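Local structure of chorismate mutase (Corynebacterium glutamicum, 5HUB) at the interface of chains A and B. The protein catalyses the pericyclic rearrangement of chorismate to prephenate, the first step of the branch from chorismate to phenylalanine and tyrosine. Coordinates in Å, arbitrary orientation; residue numbers count along the deposited sequence, not the author numbering. Chains: chain A/B, Chorismate mutase.

The interface of chains A and B. Residues chain A 9, 14, 17, 21; chain B 38, 41-42.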
ATOM      1  N   LEU A   9      -9.441 -10.948 -23.403  1.00 25.00           N
ATOM      2  CA  LEU A   9      -8.237 -10.212 -23.677  1.00 20.29           C
ATOM      3  C   LEU A   9      -7.204 -11.029 -24.413  1.00 17.93           C
ATOM      4  O   LEU A   9      -6.989 -12.226 -24.141  1.00 21.66           O
ATOM      5  CB  LEU A   9      -7.592  -9.698 -22.399  1.00 19.42           C
ATOM      6  CG  LEU A   9      -8.405  -8.736 -21.543  1.00 21.93           C
ATOM      7  CD1 LEU A   9      -7.620  -8.465 -20.269  1.00 24.14           C
ATOM      8  CD2 LEU A   9      -8.707  -7.458 -22.311  1.00 25.27           C
ATOM      9  N   ILE A  14      -3.081  -8.291 -22.328  1.00 15.72           N
ATOM     10  CA  ILE A  14      -2.610  -8.709 -20.977  1.00 15.04           C
ATOM     11  C   ILE A  14      -1.214  -8.200 -20.713  1.00 15.79           C
ATOM     12  O   ILE A  14      -0.954  -7.695 -19.583  1.00 16.68           O
ATOM     13  CB  ILE A  14      -2.693 -10.244 -20.843  1.00 16.76           C
ATOM     14  CG1 ILE A  14      -4.137 -10.707 -20.889  1.00 18.72           C
ATOM     15  CG2 ILE A  14      -2.018 -10.721 -19.570  1.00 17.06           C
ATOM     16  CD1 ILE A  14      -4.315 -12.183 -21.187  1.00 20.88           C
ATOM     17  N   TYR A  17      -1.341  -4.548 -19.728  1.00 15.37           N
ATOM     18  CA  TYR A  17      -1.831  -4.441 -18.349  1.00 15.30           C
ATOM     19  C   TYR A  17      -0.770  -4.903 -17.353  1.00 13.67           C
ATOM     20  O   TYR A  17      -0.682  -4.261 -16.234  1.00 14.75           O
ATOM     21  CB  TYR A  17      -3.127  -5.228 -18.186  1.00 16.23           C
ATOM     22  CG  TYR A  17      -4.360  -4.611 -18.783  1.00 19.74           C
ATOM     23  CD1 TYR A  17      -4.684  -3.264 -18.553  1.00 22.62           C
ATOM     24  CD2 TYR A  17      -5.284  -5.380 -19.501  1.00 22.65           C
ATOM     25  CE1 TYR A  17      -5.850  -2.705 -19.069  1.00 29.16           C
ATOM     26  CE2 TYR A  17      -6.446  -4.822 -20.011  1.00 28.23           C
ATOM     27  CZ  TYR A  17      -6.720  -3.485 -19.801  1.00 31.05           C
ATOM     28  OH  TYR A  17      -7.882  -2.923 -20.308  1.00 41.63           O
ATOM     29  N   ILE A  21       0.668  -2.639 -14.230  1.00 13.79           N
ATOM     30  CA  ILE A  21       0.786  -3.070 -12.823  1.00 14.10           C
ATOM     31  C   ILE A  21       2.202  -2.909 -12.345  1.00 13.89           C
ATOM     32  O   ILE A  21       2.378  -2.434 -11.199  1.00 14.85           O
ATOM     33  CB  ILE A  21       0.235  -4.504 -12.650  1.00 15.44           C
ATOM     34  CG1 ILE A  21      -1.259  -4.526 -12.859  1.00 15.63           C
ATOM     35  CG2 ILE A  21       0.645  -5.101 -11.312  1.00 15.22           C
ATOM     36  CD1 ILE A  21      -1.815  -5.941 -13.017  1.00 18.64           C
TER
ATOM     37  N   ILE B  38      -7.192  -3.397 -12.666  1.00 16.10           N
ATOM     38  CA  ILE B  38      -6.453  -4.021 -13.792  1.00 16.48           C
ATOM     39  C   ILE B  38      -6.227  -5.479 -13.483  1.00 16.83           C
ATOM     40  O   ILE B  38      -6.446  -6.349 -14.389  1.00 19.31           O
ATOM     41  CB  ILE B  38      -5.119  -3.344 -14.016  1.00 16.58           C
ATOM     42  CG1 ILE B  38      -5.327  -1.951 -14.524  1.00 18.15           C
ATOM     43  CG2 ILE B  38      -4.290  -4.132 -15.065  1.00 16.88           C
ATOM     44  CD1 ILE B  38      -4.122  -1.062 -14.497  1.00 20.29           C
ATOM     45  N   THR B  41      -9.268  -7.578 -13.968  1.00 26.34           N
ATOM     46  CA  THR B  41      -9.645  -7.675 -15.362  1.00 28.67           C
ATOM     47  C   THR B  41      -8.826  -8.736 -16.112  1.00 28.09           C
ATOM     48  O   THR B  41      -9.373  -9.411 -17.006  1.00 37.27           O
ATOM     49  CB  THR B  41      -9.539  -6.324 -16.113  1.00 28.20           C
ATOM     50  OG1 THR B  41      -8.177  -5.980 -16.353  1.00 38.80           O
ATOM     51  CG2 THR B  41     -10.272  -5.232 -15.441  1.00 26.59           C
ATOM     52  N   ILE B  42      -7.564  -8.927 -15.747  1.00 25.96           N
ATOM     53  CA  ILE B  42      -6.595  -9.807 -16.461  1.00 25.77           C
ATOM     54  C   ILE B  42      -6.293 -11.228 -15.895  1.00 29.39           C
ATOM     55  O   ILE B  42      -5.653 -12.070 -16.547  1.00 39.35           O
ATOM     56  CB  ILE B  42      -5.213  -9.094 -16.722  1.00 26.34           C
ATOM     57  CG1 ILE B  42      -4.281  -9.007 -15.519  1.00 26.06           C
ATOM     58  CG2 ILE B  42      -5.413  -7.748 -17.353  1.00 30.16           C
ATOM     59  CD1 ILE B  42      -2.933  -8.436 -15.861  1.00 27.00           C
TER
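A:Tyr17 lies over the end of helix 11-42 of chain B, its CB and the near part of its ring resting on two methyl groups, CG2 of B:Ile38 and CG2 of B:Ile42. CG2 of B:Ile38 touches A:Tyr17 CB at 3.5 Å and its ring atom CD1 at 3.6 Å. CG2 of B:Ile42 meets CB of A:Tyr17, also at 3.5 Å, and its ring atom CG at 3.6 Å. In B:Ile42 the ethyl branch stands between the backbone N and the carbonyl carbon (chi1 78°), which leaves CG2 turned to the tyrosine while CD1 extends toward A:Ile21. CD1 of B:Ile42 and CD1 of A:Ile21 meet tip to tip, 3.9 Å apart. The side chain of A:Ile21 also slides past that of B:Ile38 in the opposite direction, with its CD1 3.7 Å from the B:Ile38 CG2. On the other flank, A:Leu9, from the segment leading into the helix, lays its CD1 obliquely against CG2 of B:Ile42 at 3.7 Å. B:Thr41 faces the tyrosine ring with OG1 above the rim, and that hydroxyl oxygen, OG1 of B:Thr41, is hydrogen-bonded back to the carbonyl O of B:Ile38 at 2.6 Å, which helps fix its rotation. Repeated by the two-fold axis with the chains exchanged, this apolar patch joins the start of one long helix to the end of its partner in the all-helical type II chorismate mutase dimer.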